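Local structure of uncharacterized protein (Bacteroides eggerthii DSM 20697, 4ECO) at residues Leu568-Gly574 with Asn588-Ile594; Leu251-Glu255 with Leu272-Gln276; Leu477-Asn483 with Asp506-Leu512; Leu35-Trp39 with Asn59-Asn63. The protein is of unknown function but is built of leucine-rich repeats, and probably binds other proteins through this scaffold. All coordinates share one frame; numbering follows the deposited sequence.

Contact 1: Leu568-Gly574 with Asn588-Ile594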
# COMPACT_ATOMS: atom_id res chain seq x y z
N LEU A 568 26.08 -23.12 -3.39
CA LEU A 568 24.88 -23.45 -4.17
C LEU A 568 24.09 -24.60 -3.57
O LEU A 568 24.65 -25.69 -3.40
CB LEU A 568 25.23 -23.76 -5.63
CG LEU A 568 24.05 -23.82 -6.59
CD1 LEU A 568 23.76 -22.48 -7.18
CD2 LEU A 568 24.31 -24.81 -7.67
N THR A 569 22.79 -24.37 -3.26
CA THR A 569 21.91 -25.40 -2.69
C THR A 569 20.66 -25.62 -3.57
O THR A 569 19.98 -26.63 -3.40
CB THR A 569 21.52 -25.10 -1.24
OG1 THR A 569 20.80 -23.88 -1.15
CG2 THR A 569 22.70 -25.12 -0.30
N GLN A 570 20.41 -24.75 -4.56
CA GLN A 570 19.25 -24.94 -5.41
C GLN A 570 19.58 -24.61 -6.87
O GLN A 570 19.99 -23.49 -7.18
CB GLN A 570 18.07 -24.08 -4.90
CG GLN A 570 16.79 -24.21 -5.74
CD GLN A 570 15.55 -23.64 -5.11
OE1 GLN A 570 14.53 -23.50 -5.78
NE2 GLN A 570 15.59 -23.28 -3.83
N LEU A 571 19.35 -25.59 -7.76
CA LEU A 571 19.54 -25.45 -9.20
C LEU A 571 18.29 -25.85 -9.93
O LEU A 571 17.86 -27.00 -9.84
CB LEU A 571 20.74 -26.25 -9.72
CG LEU A 571 20.90 -26.30 -11.25
CD1 LEU A 571 21.21 -24.91 -11.85
CD2 LEU A 571 21.94 -27.31 -11.66
N GLN A 572 17.75 -24.92 -10.72
CA GLN A 572 16.58 -25.15 -11.54
C GLN A 572 16.98 -25.11 -12.99
O GLN A 572 17.32 -24.04 -13.49
CB GLN A 572 15.50 -24.11 -11.25
CG GLN A 572 15.00 -24.11 -9.82
CD GLN A 572 13.87 -23.12 -9.66
OE1 GLN A 572 13.51 -22.38 -10.59
NE2 GLN A 572 13.28 -23.08 -8.48
N ILE A 573 16.99 -26.27 -13.67
CA ILE A 573 17.40 -26.39 -15.08
C ILE A 573 16.34 -27.21 -15.87
O ILE A 573 16.59 -27.66 -16.98
CB ILE A 573 18.83 -27.01 -15.15
CG1 ILE A 573 19.51 -26.76 -16.51
CG2 ILE A 573 18.91 -28.47 -14.65
CD1 ILE A 573 21.02 -26.88 -16.50
N GLY A 574 15.15 -27.35 -15.29
CA GLY A 574 14.06 -28.08 -15.92
C GLY A 574 13.51 -27.45 -17.18
O GLY A 574 13.69 -26.25 -17.43
N ASN A 588 24.94 -31.22 -1.47
CA ASN A 588 24.75 -29.81 -1.10
C ASN A 588 23.74 -29.15 -2.03
O ASN A 588 23.05 -28.23 -1.58
CB ASN A 588 26.07 -29.03 -1.08
CG ASN A 588 25.96 -27.66 -0.41
OD1 ASN A 588 25.42 -27.50 0.71
ND2 ASN A 588 26.47 -26.62 -1.08
N ILE A 589 23.58 -29.63 -3.29
CA ILE A 589 22.54 -29.08 -4.17
C ILE A 589 21.28 -29.88 -3.81
O ILE A 589 20.95 -30.84 -4.49
CB ILE A 589 22.94 -29.10 -5.68
CG1 ILE A 589 24.22 -28.24 -5.89
CG2 ILE A 589 21.80 -28.59 -6.59
CD1 ILE A 589 25.21 -28.71 -6.90
N SER A 590 20.67 -29.53 -2.65
CA SER A 590 19.53 -30.21 -1.99
C SER A 590 18.18 -29.94 -2.69
O SER A 590 17.22 -30.66 -2.42
CB SER A 590 19.44 -29.84 -0.52
OG SER A 590 19.47 -28.44 -0.30
N VAL A 591 18.11 -28.95 -3.59
CA VAL A 591 16.90 -28.69 -4.38
C VAL A 591 17.33 -28.68 -5.84
O VAL A 591 17.99 -27.74 -6.29
CB VAL A 591 16.11 -27.41 -4.00
CG1 VAL A 591 14.89 -27.24 -4.90
CG2 VAL A 591 15.68 -27.44 -2.54
N LEU A 592 17.02 -29.75 -6.58
CA LEU A 592 17.41 -29.86 -7.98
C LEU A 592 16.22 -30.19 -8.86
O LEU A 592 15.56 -31.22 -8.69
CB LEU A 592 18.50 -30.93 -8.14
CG LEU A 592 19.02 -31.27 -9.54
CD1 LEU A 592 19.85 -30.12 -10.15
CD2 LEU A 592 19.87 -32.50 -9.47
N ASP A 593 15.94 -29.28 -9.80
CA ASP A 593 14.90 -29.45 -10.79
C ASP A 593 15.54 -29.77 -12.12
O ASP A 593 16.20 -28.91 -12.71
CB ASP A 593 13.99 -28.20 -10.90
CG ASP A 593 13.16 -28.16 -12.18
OD1 ASP A 593 12.52 -29.19 -12.51
OD2 ASP A 593 13.20 -27.13 -12.88
N ILE A 594 15.35 -31.01 -12.57
CA ILE A 594 15.85 -31.48 -13.87
C ILE A 594 14.67 -31.98 -14.70
O ILE A 594 14.88 -32.56 -15.77
CB ILE A 594 16.95 -32.57 -13.72
CG1 ILE A 594 16.45 -33.80 -12.89
CG2 ILE A 594 18.27 -31.98 -13.20
CD1 ILE A 594 17.26 -35.06 -13.02
O HOH W 1 27.08 -26.98 -3.65

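Contact 2: Leu251-Glu255 with Leu272-Gln276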
# COMPACT_ATOMS: atom_id res chain seq x y z
N LEU A 251 -10.13 18.78 15.97
CA LEU A 251 -10.53 17.82 14.95
C LEU A 251 -9.42 17.69 13.91
O LEU A 251 -9.31 18.53 13.02
CB LEU A 251 -11.89 18.22 14.32
CG LEU A 251 -12.52 17.21 13.35
CD1 LEU A 251 -12.67 15.83 13.97
CD2 LEU A 251 -13.85 17.69 12.88
N THR A 252 -8.60 16.63 14.04
CA THR A 252 -7.42 16.33 13.22
C THR A 252 -7.62 15.17 12.26
O THR A 252 -6.92 15.08 11.25
CB THR A 252 -6.20 16.01 14.12
OG1 THR A 252 -6.42 14.81 14.89
CG2 THR A 252 -5.83 17.15 15.04
N ASP A 253 -8.52 14.23 12.59
CA ASP A 253 -8.74 13.05 11.74
C ASP A 253 -10.18 12.97 11.28
O ASP A 253 -11.07 12.79 12.09
CB ASP A 253 -8.35 11.77 12.49
CG ASP A 253 -6.88 11.66 12.82
OD1 ASP A 253 -6.39 12.47 13.64
OD2 ASP A 253 -6.23 10.73 12.32
N VAL A 254 -10.40 13.14 9.96
CA VAL A 254 -11.73 13.09 9.35
C VAL A 254 -11.73 12.08 8.21
O VAL A 254 -10.81 12.05 7.40
CB VAL A 254 -12.23 14.48 8.88
CG1 VAL A 254 -13.56 14.37 8.16
CG2 VAL A 254 -12.36 15.45 10.06
N GLU A 255 -12.78 11.23 8.16
CA GLU A 255 -12.97 10.23 7.11
C GLU A 255 -14.41 10.28 6.57
O GLU A 255 -15.37 10.27 7.34
CB GLU A 255 -12.63 8.84 7.61
CG GLU A 255 -13.02 7.75 6.63
CD GLU A 255 -12.57 6.34 6.95
OE1 GLU A 255 -11.35 6.07 6.85
OE2 GLU A 255 -13.43 5.50 7.26
N LEU A 272 -12.68 23.54 8.20
CA LEU A 272 -11.99 23.10 9.43
C LEU A 272 -10.63 23.80 9.61
O LEU A 272 -9.92 24.06 8.63
CB LEU A 272 -11.80 21.57 9.46
CG LEU A 272 -13.08 20.70 9.53
CD1 LEU A 272 -12.75 19.25 9.34
CD2 LEU A 272 -13.85 20.89 10.85
N PRO A 273 -10.24 24.14 10.86
CA PRO A 273 -8.97 24.86 11.03
C PRO A 273 -7.72 23.97 11.22
O PRO A 273 -6.61 24.43 10.91
CB PRO A 273 -9.21 25.67 12.32
CG PRO A 273 -10.23 24.88 13.10
CD PRO A 273 -10.96 23.98 12.15
N GLU A 274 -7.87 22.73 11.75
CA GLU A 274 -6.70 21.93 12.11
C GLU A 274 -6.71 20.47 11.62
O GLU A 274 -5.95 19.65 12.16
CB GLU A 274 -6.58 21.93 13.65
CG GLU A 274 -6.23 23.27 14.28
CD GLU A 274 -4.84 23.81 14.01
OE1 GLU A 274 -3.94 23.00 13.66
OE2 GLU A 274 -4.64 25.03 14.18
N MSE A 275 -7.49 20.15 10.56
CA MSE A 275 -7.55 18.76 10.03
C MSE A 275 -6.16 18.33 9.50
O MSE A 275 -5.53 19.11 8.79
CB MSE A 275 -8.63 18.65 8.94
CG MSE A 275 -8.76 17.25 8.33
SE MSE A 275 -10.20 17.13 7.06
CE MSE A 275 -9.66 18.45 5.80
N GLN A 276 -5.70 17.12 9.88
CA GLN A 276 -4.39 16.57 9.50
C GLN A 276 -4.55 15.36 8.60
O GLN A 276 -3.89 15.28 7.57
CB GLN A 276 -3.55 16.20 10.74
CG GLN A 276 -3.26 17.39 11.65
CD GLN A 276 -2.36 17.08 12.81
OE1 GLN A 276 -2.54 16.11 13.54
NE2 GLN A 276 -1.44 17.98 13.08
O HOH W 2 -10.18 21.06 12.75

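Contact 3: Leu477-Asn483 with Asp506-Leu512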
# COMPACT_ATOMS: atom_id res chain seq x y z
N LEU A 477 27.64 -3.35 -15.56
CA LEU A 477 27.63 -3.20 -14.10
C LEU A 477 28.93 -2.55 -13.60
O LEU A 477 29.14 -2.35 -12.39
CB LEU A 477 27.43 -4.56 -13.43
CG LEU A 477 26.07 -5.16 -13.61
CD1 LEU A 477 26.13 -6.66 -13.51
CD2 LEU A 477 25.09 -4.59 -12.62
N LYS A 478 29.81 -2.22 -14.56
CA LYS A 478 31.09 -1.60 -14.30
C LYS A 478 31.56 -0.82 -15.54
O LYS A 478 30.93 -0.90 -16.61
CB LYS A 478 32.13 -2.67 -13.88
CG LYS A 478 32.54 -3.68 -14.96
CD LYS A 478 33.95 -4.20 -14.63
CE LYS A 478 34.64 -4.97 -15.74
NZ LYS A 478 35.15 -4.11 -16.85
N ASP A 479 32.64 -0.02 -15.37
CA ASP A 479 33.39 0.65 -16.44
C ASP A 479 34.59 -0.25 -16.75
O ASP A 479 34.97 -1.05 -15.89
CB ASP A 479 33.80 2.09 -16.05
CG ASP A 479 32.69 3.15 -16.08
OD1 ASP A 479 31.61 2.87 -16.66
OD2 ASP A 479 32.92 4.25 -15.55
N GLU A 480 35.14 -0.18 -17.96
CA GLU A 480 36.23 -1.06 -18.43
C GLU A 480 37.30 -1.37 -17.37
O GLU A 480 37.63 -2.56 -17.22
CB GLU A 480 36.94 -0.48 -19.68
CG GLU A 480 37.84 -1.49 -20.39
CD GLU A 480 37.16 -2.71 -21.00
OE1 GLU A 480 36.19 -2.53 -21.76
OE2 GLU A 480 37.64 -3.84 -20.75
N ASN A 481 37.84 -0.36 -16.66
CA ASN A 481 38.92 -0.67 -15.72
C ASN A 481 38.60 -0.22 -14.28
O ASN A 481 39.51 -0.15 -13.44
CB ASN A 481 40.23 -0.03 -16.21
CG ASN A 481 40.63 -0.46 -17.61
OD1 ASN A 481 40.59 0.34 -18.56
ND2 ASN A 481 40.99 -1.74 -17.78
N GLU A 482 37.31 -0.01 -13.96
CA GLU A 482 36.93 0.38 -12.61
C GLU A 482 35.50 -0.09 -12.28
O GLU A 482 34.60 -0.01 -13.12
CB GLU A 482 37.07 1.92 -12.41
CG GLU A 482 36.09 2.84 -13.12
CD GLU A 482 36.67 3.90 -14.05
OE1 GLU A 482 37.59 3.59 -14.84
OE2 GLU A 482 36.15 5.04 -14.02
N ASN A 483 35.33 -0.61 -11.06
CA ASN A 483 34.02 -1.05 -10.56
C ASN A 483 33.31 0.11 -9.92
O ASN A 483 33.96 1.09 -9.58
CB ASN A 483 34.15 -2.18 -9.54
CG ASN A 483 34.18 -3.55 -10.13
OD1 ASN A 483 33.43 -3.87 -11.04
ND2 ASN A 483 34.98 -4.43 -9.55
N ASP A 506 30.95 -9.39 -16.10
CA ASP A 506 30.37 -8.51 -15.09
C ASP A 506 29.70 -9.32 -14.00
O ASP A 506 29.39 -8.77 -12.96
CB ASP A 506 29.31 -7.57 -15.72
CG ASP A 506 29.81 -6.39 -16.53
OD1 ASP A 506 31.05 -6.27 -16.72
OD2 ASP A 506 28.96 -5.59 -16.99
N PHE A 507 29.39 -10.60 -14.26
CA PHE A 507 28.67 -11.43 -13.30
C PHE A 507 29.64 -12.29 -12.43
O PHE A 507 29.22 -12.85 -11.41
CB PHE A 507 27.66 -12.29 -14.05
CG PHE A 507 26.51 -11.45 -14.57
CD1 PHE A 507 26.57 -10.86 -15.83
CD2 PHE A 507 25.37 -11.24 -13.80
CE1 PHE A 507 25.52 -10.09 -16.31
CE2 PHE A 507 24.30 -10.47 -14.28
CZ PHE A 507 24.39 -9.89 -15.52
N ARG A 508 30.94 -12.30 -12.77
CA ARG A 508 31.96 -13.00 -12.00
C ARG A 508 32.19 -12.27 -10.66
O ARG A 508 31.80 -11.11 -10.51
CB ARG A 508 33.25 -13.11 -12.83
CG ARG A 508 33.02 -13.85 -14.15
CD ARG A 508 34.26 -14.03 -15.01
NE ARG A 508 35.34 -14.76 -14.34
CZ ARG A 508 35.36 -16.07 -14.15
NH1 ARG A 508 34.33 -16.83 -14.52
NH2 ARG A 508 36.40 -16.65 -13.56
N ALA A 509 32.79 -12.96 -9.68
CA ALA A 509 33.03 -12.45 -8.32
C ALA A 509 33.90 -11.16 -8.29
O ALA A 509 33.97 -10.48 -7.25
CB ALA A 509 33.70 -13.53 -7.51
N THR A 510 34.53 -10.80 -9.43
CA THR A 510 35.35 -9.60 -9.55
C THR A 510 34.51 -8.31 -9.45
O THR A 510 35.03 -7.25 -9.09
CB THR A 510 36.11 -9.61 -10.88
OG1 THR A 510 35.18 -9.59 -11.98
CG2 THR A 510 37.08 -10.76 -10.97
N THR A 511 33.23 -8.38 -9.81
CA THR A 511 32.37 -7.20 -9.78
C THR A 511 31.19 -7.45 -8.79
O THR A 511 30.87 -6.55 -8.00
CB THR A 511 31.91 -6.83 -11.21
OG1 THR A 511 30.89 -7.74 -11.58
CG2 THR A 511 33.04 -6.90 -12.27
N LEU A 512 30.62 -8.69 -8.81
CA LEU A 512 29.52 -9.19 -7.95
C LEU A 512 30.03 -10.24 -6.93
O LEU A 512 29.67 -11.42 -7.02
CB LEU A 512 28.41 -9.82 -8.82
CG LEU A 512 27.68 -8.98 -9.83
CD1 LEU A 512 26.63 -9.81 -10.51
CD2 LEU A 512 27.06 -7.75 -9.20

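Contact 4: Leu35-Trp39 with Asn59-Asn63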
# COMPACT_ATOMS: atom_id res chain seq x y z
N LEU A 35 -28.33 10.22 23.72
CA LEU A 35 -28.01 8.88 23.22
C LEU A 35 -29.26 8.13 22.80
O LEU A 35 -29.29 7.58 21.70
CB LEU A 35 -27.26 8.04 24.27
CG LEU A 35 -25.78 8.33 24.47
CD1 LEU A 35 -25.20 7.38 25.49
CD2 LEU A 35 -25.01 8.24 23.17
N LYS A 36 -30.30 8.12 23.66
CA LYS A 36 -31.57 7.44 23.40
C LYS A 36 -32.29 8.09 22.19
O LYS A 36 -32.82 7.38 21.33
CB LYS A 36 -32.44 7.45 24.67
CG LYS A 36 -33.88 6.98 24.52
CD LYS A 36 -34.08 5.51 24.19
CE LYS A 36 -35.57 5.28 24.05
NZ LYS A 36 -35.88 3.91 23.61
N GLU A 37 -32.25 9.43 22.09
CA GLU A 37 -32.88 10.13 20.99
C GLU A 37 -32.15 9.81 19.65
O GLU A 37 -32.81 9.61 18.62
CB GLU A 37 -32.92 11.64 21.28
CG GLU A 37 -34.01 12.36 20.52
CD GLU A 37 -34.39 13.72 21.07
OE1 GLU A 37 -34.56 13.85 22.31
OE2 GLU A 37 -34.57 14.66 20.25
N ILE A 38 -30.81 9.69 19.70
CA ILE A 38 -29.97 9.31 18.55
C ILE A 38 -30.35 7.88 18.12
O ILE A 38 -30.61 7.65 16.94
CB ILE A 38 -28.47 9.47 18.91
CG1 ILE A 38 -28.08 10.96 18.86
CG2 ILE A 38 -27.55 8.62 17.99
CD1 ILE A 38 -26.84 11.34 19.66
N TRP A 39 -30.41 6.94 19.08
CA TRP A 39 -30.79 5.54 18.89
C TRP A 39 -32.18 5.46 18.23
O TRP A 39 -32.32 4.82 17.20
CB TRP A 39 -30.76 4.82 20.25
CG TRP A 39 -30.90 3.32 20.18
CD1 TRP A 39 -29.93 2.42 19.84
CD2 TRP A 39 -32.03 2.55 20.60
NE1 TRP A 39 -30.41 1.13 19.96
CE2 TRP A 39 -31.68 1.19 20.47
CE3 TRP A 39 -33.28 2.88 21.13
CZ2 TRP A 39 -32.56 0.16 20.80
CZ3 TRP A 39 -34.17 1.85 21.41
CH2 TRP A 39 -33.81 0.51 21.24
N ASN A 59 -26.30 -4.73 20.72
CA ASN A 59 -27.14 -3.54 20.55
C ASN A 59 -27.21 -2.76 21.86
O ASN A 59 -26.92 -3.30 22.92
CB ASN A 59 -28.57 -3.92 20.08
CG ASN A 59 -29.45 -2.78 19.58
OD1 ASN A 59 -29.05 -1.61 19.48
ND2 ASN A 59 -30.69 -3.11 19.26
N TRP A 60 -27.58 -1.48 21.77
CA TRP A 60 -27.80 -0.66 22.94
C TRP A 60 -29.05 -1.15 23.69
O TRP A 60 -29.93 -1.78 23.10
CB TRP A 60 -27.94 0.82 22.55
CG TRP A 60 -26.69 1.44 22.00
CD1 TRP A 60 -25.49 0.82 21.78
CD2 TRP A 60 -26.50 2.82 21.63
NE1 TRP A 60 -24.57 1.73 21.30
CE2 TRP A 60 -25.17 2.96 21.19
CE3 TRP A 60 -27.33 3.95 21.64
CZ2 TRP A 60 -24.66 4.18 20.73
CZ3 TRP A 60 -26.82 5.16 21.20
CH2 TRP A 60 -25.50 5.28 20.77
N ASN A 61 -29.10 -0.91 24.99
CA ASN A 61 -30.23 -1.34 25.79
C ASN A 61 -30.56 -0.24 26.75
O ASN A 61 -29.66 0.27 27.44
CB ASN A 61 -29.91 -2.64 26.49
CG ASN A 61 -31.07 -3.19 27.23
OD1 ASN A 61 -31.26 -2.88 28.40
ND2 ASN A 61 -31.89 -4.01 26.57
N PHE A 62 -31.85 0.16 26.77
CA PHE A 62 -32.32 1.26 27.62
C PHE A 62 -33.34 0.72 28.64
O PHE A 62 -33.99 1.50 29.36
CB PHE A 62 -32.89 2.42 26.76
CG PHE A 62 -31.83 3.04 25.88
CD1 PHE A 62 -30.94 3.98 26.39
CD2 PHE A 62 -31.68 2.64 24.56
CE1 PHE A 62 -29.92 4.49 25.59
CE2 PHE A 62 -30.66 3.15 23.77
CZ PHE A 62 -29.78 4.07 24.30
N ASN A 63 -33.43 -0.61 28.75
CA ASN A 63 -34.27 -1.28 29.73
C ASN A 63 -33.47 -1.49 31.05
O ASN A 63 -33.36 -2.59 31.57
CB ASN A 63 -34.81 -2.58 29.16
CG ASN A 63 -35.83 -2.37 28.07
OD1 ASN A 63 -36.48 -1.31 27.97
ND2 ASN A 63 -36.05 -3.41 27.27

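Contact 1: Leu568-Gly574 with Asn588-Ile594
Over one face of the Gln570 carboxamide lies CG1 of Val591, 3.7 Å from CD, while at the amide's oxygen edge Gln572 NE2 donates to Gln570 OE1 in the carbonyl plane. The Gln570 chain is extended, with CG anti to the backbone N (chi1 -179°), and runs alongside Val591 in the same direction. These residues stand on the face turned away from the leucine core, beside helix 160-168, on two neighbouring parallel strands, 570-572 and 591-593, successive rungs of a leucine-rich repeat solenoid. The backbone ladder alternates regularly: Val591 N gives to Thr569 O, Leu571 N to Val591 O, Asp593 N to Leu571 O and Ile573 N to Asp593 O. On the opposite face, the leucine and isoleucine positions of the LxxLxL pattern stack rung upon rung. Leu571 and Leu592 lie side by side, CD2 to CD1 at 3.8 Å, and Leu568 CD2 meets Ile589 CG1 at 3.9 Å. Where the strands end, Ile573 O receives the side-chain amides of Asn576 and Asn597, the asparagine ladder usual in this fold. At the other end, a water accepts a hydrogen bond from Asn588 ND2 and donates one to Leu568 O, bridging the two segments. The Asp593 carboxylate, which also has a long, weak ion pair with Arg544, turns OD2 back toward the preceding rung, and accepts a weak hydrogen bond from Gly574 N at 3.1 Å.

Contact 2: Leu251-Glu255 with Leu272-Gln276
Thr252 and Gln276 lie side by side with their side chains pointing the same way, Thr252 CB at 3.7 Å from Gln276 OE1. That oxygen finds its polar partner in Arg142, from helix 135-142, and the same arginine makes a salt bridge with Asp253. Behind this pair the apolar side chains meet in quite different attitudes. Val254 and Leu272 come tip to tip, CG2 to CD1 at 3.9 Å. Leu251 instead passes Leu272 at a slant and touches it through the two CD2 methyls, 3.8 Å apart. Selenomethionine Met275 crosses Val254 at about a right angle, its SE 3.8 Å from Val254 CB. The Met275 chain leaves the backbone fully extended and bends only at its last torsion (chi3 59°), which turns the terminal CE aside while SE rests on the valine. One direct backbone bond closes the contact: Gln276 N donates to Thr252 O at 2.7 Å. A water bridges a second place, donating a hydrogen bond to Leu251 O and accepting one from Glu274 N. Leu251 and Val254 are the first two apolar positions of one repeat, Met275 takes the place of Leu251 in the next, and Leu272 packs in from the preceding loop, the consensus pattern that leads into parallel strands 253-257 and 277-279 of a leucine-rich repeat solenoid.

Contact 3: Leu477-Asn483 with Asp506-Leu512
Leu477-Asn483 meets Asp506-Leu512 through a mixed polar and apolar contact between a small, weakly bonded hairpin and the 3-10 turn and loop of the next turn of the leucine-rich repeat solenoid, after strands 461-463 and 492-494. The Asp506 carboxylate carries the polar part. Leu477 N donates to its OD2 at 3.0 Å, coming from well above the carboxylate plane, and Ser476 N binds the same oxygen. The Leu477 side chain reaches past this acid: CD1 comes to 4.0 Å from Asp506 CB and sits over one face of the Phe507 ring toward its rim, 4.2 Å from CZ. Phe507 and Leu512 in turn rest on Ile493 of strand 492-494, so this part belongs to the hydrophobic interior. Farther out, Lys478 crosses Thr511 at about a right angle, its CD 3.7 Å from Thr511 CG2. The lysine bends at its last torsion (chi4 74°), bringing NZ back to the carbonyl oxygens of Asp479 and Glu480 in the type I turn from Asp479 to Glu482, and to Asn475 OD1. From the second strand of the hairpin, 482-483, Asn483 ND2 donates across the contact to Thr510 O at 2.9 Å. With two backbone N-H groups on one carboxylate oxygen, the negative charge of Asp506 is probably stabilised, and the ammonium of Lys478, 4.6 Å from Asp506 OD1, should add a favourable field without forming a direct ion pair.

Contact 4: Leu35-Trp39 with Asn59-Asn63
Trp39 packs against Trp60 and Phe62, which both approach from the same side of its indole. CB meets Trp60 CE3 at 3.8 Å and, slightly farther, Phe62 CE2. With CG anti to the backbone N (chi1 -170°), the indole is carried out from helix 27-41 over the 59-63 segment. CD1 comes to 3.5 Å from Trp60 CE3; the two indoles are nearly parallel there, at 13°, but so slid apart that they barely overlap. CD2 receives the edge of Phe62 at CE2, 3.5 Å away, in a T-shaped pair whose planes stand at 60°. At the ring's own edge NE1 gives a straight hydrogen bond, 3.1 Å long, to Asn59 OD1, which lies in the indole plane. The amide nitrogen of Asn59 is held separately by Gly44 O. Farther along the six-membered ring, CE3 and CZ3 stay against Phe62 CD2. Aliphatic groups of the helix complete the contact: Lys36 lays CD over a face of the Phe62 ring, 3.9 Å from its centroid, a CH-pi contact, and Leu35 CD2 touches Trp60 CH2 at 3.8 Å. Trp47 adds edge-to-face contacts to both Trp39 and Trp60, consistent with a tryptophan-rich N-terminal cap of a leucine-rich repeat domain. The cluster thus fastens helix 27-41 to the loop before strand 75-77, while Leu35 and Trp60 reach on to Val83 and Leu86 of strand 83-87.

Overall arrangement
The four contacts follow one another along the chain, from the N-terminal helix in contact 4 to the late repeats of contact 1, and none touches another. Contacts 4 and 2 lie on one side of the chain's centre, contacts 1 and 3 on the other. Contacts 1 and 2 both join successive parallel rungs, the former by a full backbone ladder, the latter mainly by interior side chains where the strands begin. Contact 3 links a hairpin to a loop and relies on a carboxylate for its polar part. Contact 4 depends on aromatic rings and a helix instead of repeat strands. Contact 3 is buried, whereas the other three are partly buried, with solvent-reaching residues at their margins.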